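Local coordinates for FEZ-1 protein (Fluoribacter gormanii, PDB 5WCK) that probably hydrolyses beta-lactam antibiotics as a monomeric subclass B3 metallo-beta-lactamase with two zinc ions in its active site, at residues N16-G21 / L29-R34; V140-L145 / T155-L160. The protein carries 2 engineered substitutions. One frame throughout, in Å; residues are numbered along the deposited sequence.

In the fold
Near the N terminus the chain runs through strand 17-19, turns, and comes back as strand 28-32; interaction 1 closes this short hairpin in the mixed sheet that also holds strands 11-14 and 35-39. More than a hundred residues later, interaction 2 closes a second hairpin, 139-145 with 154-162, in the other mixed sheet, and its loop carries the zinc ligand H149. The two closures follow in series, neither nested nor crossed. They nevertheless meet in space: N16, L17 and I30 of interaction 1 pack on M158 and L160 of interaction 2, so the two sheets of the metallo-beta-lactamase alpha-beta/beta-alpha sandwich are joined face to face here.

Interaction 1. Residues N16-G21 / L29-R34; sequences NLYYVG and LIVTPR. With SO4 (sulfate ion), chain F.
N16 grips V31 twice. Its carbonyl O accepts V31 N at 3.1 Å, and its side-chain ND2 donates to V31 O at 2.9 Å. Chi1 of 62° sets CG between the backbone N and carbonyl carbon, turning the amide to the partner strand; the bond lies near the amide plane but reaches V31 O from above its carbonyl plane. Asparagine suits this place, for its ND2 also bonds T139 OG1. Two residues on, Y18 and L29 form an antiparallel hydrogen-bonded pair, Y18 N to L29 O (2.8 Å) and L29 N to Y18 O (2.9 Å). V31 CG2 meets the Y18 ring obliquely, 3.7 Å from CE1, while L29 O lies at the ring's edge; F59 meets that ring edge-to-face. On the other face of the hairpin L17 CD1 touches I30 CG1 at 3.8 Å, branched aliphatics that suit a buried sheet face. Past the N16-V31 end, beyond T32, R34 binds a sulfate, probably left from crystallisation, through NE and NH2. V20 and L29 pack together against helix 47-56, while L17 and I30 face strand 154-162 of the second sheet; strands 11-14 and 35-39 flank the hairpin.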
loop_
_atom_site.group_PDB
_atom_site.type_symbol
_atom_site.label_atom_id
_atom_site.label_comp_id
_atom_site.label_asym_id
_atom_site.label_seq_id
_atom_site.Cartn_x
_atom_site.Cartn_y
_atom_site.Cartn_z
ATOM N N ASN A 16 -17.043 -0.607 -4.212
ATOM C CA ASN A 16 -16.813 0.805 -3.900
ATOM C C ASN A 16 -15.322 1.142 -3.772
ATOM O O ASN A 16 -14.992 2.161 -3.135
ATOM C CB ASN A 16 -17.585 1.223 -2.635
ATOM C CG ASN A 16 -17.175 0.489 -1.372
ATOM O OD1 ASN A 16 -16.713 -0.645 -1.434
ATOM N ND2 ASN A 16 -17.415 1.099 -0.211
ATOM N N LEU A 17 -14.461 0.372 -4.444
ATOM C CA LEU A 17 -13.019 0.588 -4.432
ATOM C C LEU A 17 -12.580 1.107 -5.802
ATOM O O LEU A 17 -12.864 0.469 -6.835
ATOM C CB LEU A 17 -12.309 -0.729 -4.096
ATOM C CG LEU A 17 -10.783 -0.716 -4.211
ATOM C CD1 LEU A 17 -10.151 0.151 -3.162
ATOM C CD2 LEU A 17 -10.239 -2.130 -4.108
ATOM N N TYR A 18 -11.898 2.254 -5.780
ATOM C CA TYR A 18 -11.452 2.977 -6.962
ATOM C C TYR A 18 -9.932 3.139 -6.925
ATOM O O TYR A 18 -9.309 3.251 -5.853
ATOM C CB TYR A 18 -12.077 4.374 -7.026
ATOM C CG TYR A 18 -13.579 4.368 -7.114
ATOM C CD1 TYR A 18 -14.371 4.127 -6.003
ATOM C CD2 TYR A 18 -14.220 4.573 -8.330
ATOM C CE1 TYR A 18 -15.748 4.088 -6.100
ATOM C CE2 TYR A 18 -15.606 4.567 -8.428
ATOM C CZ TYR A 18 -16.374 4.328 -7.309
ATOM O OH TYR A 18 -17.751 4.287 -7.374
ATOM N N TYR A 19 -9.345 3.177 -8.120
ATOM C CA TYR A 19 -7.953 3.514 -8.313
ATOM C C TYR A 19 -7.836 5.025 -8.554
ATOM O O TYR A 19 -8.491 5.541 -9.483
ATOM C CB TYR A 19 -7.380 2.773 -9.530
ATOM C CG TYR A 19 -5.883 2.907 -9.614
ATOM C CD1 TYR A 19 -5.077 2.190 -8.744
ATOM C CD2 TYR A 19 -5.256 3.768 -10.502
ATOM C CE1 TYR A 19 -3.702 2.315 -8.763
ATOM C CE2 TYR A 19 -3.876 3.920 -10.516
ATOM C CZ TYR A 19 -3.093 3.178 -9.654
ATOM O OH TYR A 19 -1.740 3.309 -9.619
ATOM N N VAL A 20 -7.012 5.705 -7.758
ATOM C CA VAL A 20 -6.770 7.144 -7.915
ATOM C C VAL A 20 -5.273 7.446 -7.905
ATOM O O VAL A 20 -4.863 8.548 -7.564
ATOM C CB VAL A 20 -7.515 7.965 -6.849
ATOM C CG1 VAL A 20 -9.019 7.901 -7.072
ATOM C CG2 VAL A 20 -7.170 7.551 -5.416
ATOM N N GLY A 21 -4.462 6.449 -8.281
ATOM C CA GLY A 21 -3.033 6.616 -8.288
ATOM C C GLY A 21 -2.461 6.970 -9.650
ATOM O O GLY A 21 -3.145 7.486 -10.537
ATOM N N LEU A 29 -9.142 4.752 -3.422
ATOM C CA LEU A 29 -10.225 5.503 -2.800
ATOM C C LEU A 29 -11.373 4.540 -2.521
ATOM O O LEU A 29 -11.817 3.830 -3.416
ATOM C CB LEU A 29 -10.708 6.631 -3.722
ATOM C CG LEU A 29 -11.679 7.617 -3.077
ATOM C CD1 LEU A 29 -10.950 8.571 -2.140
ATOM C CD2 LEU A 29 -12.466 8.392 -4.120
ATOM N N ILE A 30 -11.826 4.516 -1.265
ATOM C CA ILE A 30 -12.972 3.694 -0.875
ATOM C C ILE A 30 -14.082 4.694 -0.546
ATOM O O ILE A 30 -13.919 5.528 0.337
ATOM C CB ILE A 30 -12.646 2.748 0.297
ATOM C CG1 ILE A 30 -11.576 1.710 -0.048
ATOM C CG2 ILE A 30 -13.905 2.030 0.743
ATOM C CD1 ILE A 30 -10.164 2.164 0.040
ATOM N N VAL A 31 -15.204 4.581 -1.259
ATOM C CA VAL A 31 -16.278 5.575 -1.224
ATOM C C VAL A 31 -17.447 4.988 -0.429
ATOM O O VAL A 31 -17.959 3.921 -0.777
ATOM C CB VAL A 31 -16.713 5.975 -2.641
ATOM C CG1 VAL A 31 -17.928 6.890 -2.605
ATOM C CG2 VAL A 31 -15.568 6.632 -3.389
ATOM N N THR A 32 -17.860 5.708 0.616
ATOM C CA THR A 32 -18.944 5.267 1.503
ATOM C C THR A 32 -19.940 6.397 1.690
ATOM O O THR A 32 -19.642 7.569 1.472
ATOM C CB THR A 32 -18.454 4.780 2.874
ATOM O OG1 THR A 32 -18.387 5.884 3.784
ATOM C CG2 THR A 32 -17.105 4.092 2.810
ATOM N N PRO A 33 -21.162 6.059 2.155
ATOM C CA PRO A 33 -22.155 7.086 2.470
ATOM C C PRO A 33 -21.735 8.083 3.556
ATOM O O PRO A 33 -22.383 9.149 3.683
ATOM C CB PRO A 33 -23.372 6.269 2.908
ATOM C CG PRO A 33 -23.170 4.921 2.288
ATOM C CD PRO A 33 -21.676 4.697 2.351
ATOM N N ARG A 34 -20.684 7.756 4.321
ATOM C CA ARG A 34 -20.225 8.595 5.418
ATOM C C ARG A 34 -18.850 9.198 5.116
ATOM O O ARG A 34 -18.179 9.707 6.035
ATOM C CB ARG A 34 -20.202 7.798 6.732
ATOM C CG ARG A 34 -21.533 7.137 7.081
ATOM C CD ARG A 34 -22.661 8.138 7.245
ATOM N NE ARG A 34 -22.447 8.971 8.400
ATOM C CZ ARG A 34 -23.178 10.038 8.716
ATOM N NH1 ARG A 34 -24.101 10.495 7.879
ATOM N NH2 ARG A 34 -22.993 10.619 9.885
HETATM S S SO4 F . -20.337 8.237 11.224
HETATM O O1 SO4 F . -19.454 7.805 10.145
HETATM O O2 SO4 F . -20.332 9.710 11.296
HETATM O O3 SO4 F . -21.696 7.722 10.895
HETATM O O4 SO4 F . -20.023 7.705 12.538
#

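Interaction 2. Residues V140-L145 / T155-L160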
loop_
_atom_site.group_PDB
_atom_site.type_symbol
_atom_site.label_atom_id
_atom_site.label_comp_id
_atom_site.label_asym_id
_atom_site.label_seq_id
_atom_site.Cartn_x
_atom_site.Cartn_y
_atom_site.Cartn_z
ATOM N N VAL A 140 -15.619 -2.185 5.651
ATOM C CA VAL A 140 -14.684 -2.704 6.658
ATOM C C VAL A 140 -13.384 -3.105 5.955
ATOM O O VAL A 140 -13.400 -4.059 5.136
ATOM C CB VAL A 140 -15.268 -3.914 7.403
ATOM C CG1 VAL A 140 -14.269 -4.463 8.421
ATOM C CG2 VAL A 140 -16.603 -3.583 8.062
ATOM N N LEU A 141 -12.284 -2.414 6.282
ATOM C CA LEU A 141 -10.931 -2.765 5.824
ATOM C C LEU A 141 -10.226 -3.430 7.006
ATOM O O LEU A 141 -10.467 -3.054 8.160
ATOM C CB LEU A 141 -10.146 -1.516 5.402
ATOM C CG LEU A 141 -10.346 -1.051 3.964
ATOM C CD1 LEU A 141 -11.802 -0.820 3.656
ATOM C CD2 LEU A 141 -9.561 0.232 3.696
ATOM N N THR A 142 -9.347 -4.387 6.726
ATOM C CA THR A 142 -8.561 -5.033 7.765
ATOM C C THR A 142 -7.072 -4.818 7.501
ATOM O O THR A 142 -6.591 -5.027 6.359
ATOM C CB THR A 142 -8.862 -6.530 7.893
ATOM O OG1 THR A 142 -10.249 -6.756 8.219
ATOM C CG2 THR A 142 -8.017 -7.155 8.980
ATOM N N ALA A 143 -6.358 -4.379 8.544
ATOM C CA ALA A 143 -4.918 -4.153 8.499
ATOM C C ALA A 143 -4.190 -5.441 8.891
ATOM O O ALA A 143 -4.353 -5.940 10.005
ATOM C CB ALA A 143 -4.544 -3.042 9.434
ATOM N N HIS A 144 -3.412 -5.999 7.966
ATOM C CA HIS A 144 -2.596 -7.166 8.254
ATOM C C HIS A 144 -1.136 -6.742 8.316
ATOM O O HIS A 144 -0.612 -6.193 7.353
ATOM C CB HIS A 144 -2.769 -8.278 7.221
ATOM C CG HIS A 144 -4.176 -8.731 7.069
ATOM N ND1 HIS A 144 -4.690 -9.815 7.746
ATOM C CD2 HIS A 144 -5.187 -8.216 6.333
ATOM C CE1 HIS A 144 -5.955 -9.980 7.378
ATOM N NE2 HIS A 144 -6.276 -9.019 6.531
ATOM N N LEU A 145 -0.491 -7.017 9.450
ATOM C CA LEU A 145 0.926 -6.760 9.575
ATOM C C LEU A 145 1.684 -7.813 8.758
ATOM O O LEU A 145 1.654 -9.015 9.082
ATOM C CB LEU A 145 1.313 -6.783 11.056
ATOM C CG LEU A 145 2.776 -6.519 11.386
ATOM C CD1 LEU A 145 3.256 -5.196 10.870
ATOM C CD2 LEU A 145 2.992 -6.608 12.887
ATOM N N THR A 155 -0.619 -4.927 4.774
ATOM C CA THR A 155 -1.393 -5.446 3.667
ATOM C C THR A 155 -2.866 -5.239 4.027
ATOM O O THR A 155 -3.342 -5.753 5.043
ATOM C CB THR A 155 -1.056 -6.915 3.423
ATOM O OG1 THR A 155 0.276 -6.966 2.896
ATOM C CG2 THR A 155 -1.998 -7.567 2.430
ATOM N N TRP A 156 -3.566 -4.474 3.203
ATOM C CA TRP A 156 -4.948 -4.077 3.458
ATOM C C TRP A 156 -5.892 -5.033 2.735
ATOM O O TRP A 156 -5.683 -5.294 1.569
ATOM C CB TRP A 156 -5.178 -2.625 3.008
ATOM C CG TRP A 156 -4.561 -1.587 3.902
ATOM C CD1 TRP A 156 -3.427 -0.848 3.709
ATOM C CD2 TRP A 156 -5.076 -1.203 5.178
ATOM N NE1 TRP A 156 -3.187 -0.041 4.796
ATOM C CE2 TRP A 156 -4.207 -0.219 5.700
ATOM C CE3 TRP A 156 -6.201 -1.589 5.903
ATOM C CZ2 TRP A 156 -4.448 0.355 6.948
ATOM C CZ3 TRP A 156 -6.444 -1.002 7.121
ATOM C CH2 TRP A 156 -5.563 -0.055 7.637
ATOM N N THR A 157 -6.927 -5.522 3.425
ATOM C CA THR A 157 -7.908 -6.381 2.779
ATOM C C THR A 157 -9.320 -5.844 3.006
ATOM O O THR A 157 -9.614 -5.172 3.999
ATOM C CB THR A 157 -7.769 -7.837 3.237
ATOM O OG1 THR A 157 -8.110 -7.915 4.624
ATOM C CG2 THR A 157 -6.390 -8.410 2.973
ATOM N N MET A 158 -10.180 -6.146 2.027
ATOM C CA MET A 158 -11.604 -5.879 2.163
ATOM C C MET A 158 -12.369 -6.827 1.244
ATOM O O MET A 158 -11.810 -7.349 0.303
ATOM C CB MET A 158 -11.969 -4.432 1.828
ATOM C CG MET A 158 -11.646 -4.060 0.408
ATOM S SD MET A 158 -11.780 -2.298 0.001
ATOM C CE MET A 158 -13.503 -2.014 0.390
ATOM N N LYS A 159 -13.649 -7.037 1.563
ATOM C CA LYS A 159 -14.541 -7.847 0.722
ATOM C C LYS A 159 -15.388 -6.911 -0.138
ATOM O O LYS A 159 -15.915 -5.912 0.368
ATOM C CB LYS A 159 -15.390 -8.765 1.599
ATOM C CG LYS A 159 -15.940 -10.000 0.895
ATOM C CD LYS A 159 -16.357 -11.042 1.927
ATOM C CE LYS A 159 -17.099 -12.234 1.368
ATOM N NZ LYS A 159 -18.052 -12.792 2.359
ATOM N N LEU A 160 -15.445 -7.189 -1.444
ATOM C CA LEU A 160 -16.115 -6.341 -2.424
ATOM C C LEU A 160 -17.186 -7.196 -3.124
ATOM O O LEU A 160 -16.945 -8.367 -3.429
ATOM C CB LEU A 160 -15.104 -5.818 -3.460
ATOM C CG LEU A 160 -14.060 -4.823 -2.947
ATOM C CD1 LEU A 160 -12.969 -4.581 -3.959
ATOM C CD2 LEU A 160 -14.714 -3.507 -2.555
HETATM O O HOH W 1 -14.898 -5.784 3.785
#
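A143 lays its methyl over one face of the W156 indole: CB stands 4.0 Å from the centroid of the six-membered ring, 28° off the normal, a CH-pi contact. Alanine suits the place because its short side chain lets the large ring lie close to the neighbouring strand. L141 CB comes obliquely to the same ring, 4.0 Å from CE3, and W156 NE1 is bonded to I69 O, which fixes how the indole is turned. The other flat group, the H144 imidazole, lies on the opposite face of the hairpin and works through its edge. There NE2 and T157 OG1 are hydrogen-bonded at 2.9 Å, with T155 O also near the ring plane. Chi1 of T157, 66°, places OG1 between the backbone N and carbonyl carbon, where it meets the imidazole; either group could be the donor. A histidine and a threonine two residues apart in register are thus linked diagonally across the strands.

Backbone bonds join T142 with T157 and H144 with T155 as hydrogen-bonded antiparallel pairs, and A143 and W156 form the non-hydrogen-bonded pair between them. Beyond T142 a water takes over, accepting from K159 N (2.8 Å) and donating to V140 O (2.7 Å). L141 and M158 lie side by side here, CD1 to CE at 3.9 Å, the flexible thioether fitting the branched leucine.

T155 OG1, bonded to T146 OG1 and G173 N, ties this end of the hairpin to the loop bearing zinc ligand H149. Strands 133-136 and 165-172 flank the pair in its sheet; L141 and W156 face strand 64-68 of the other sheet, while H144 and T157 pack on M206, just beyond helix 192-204.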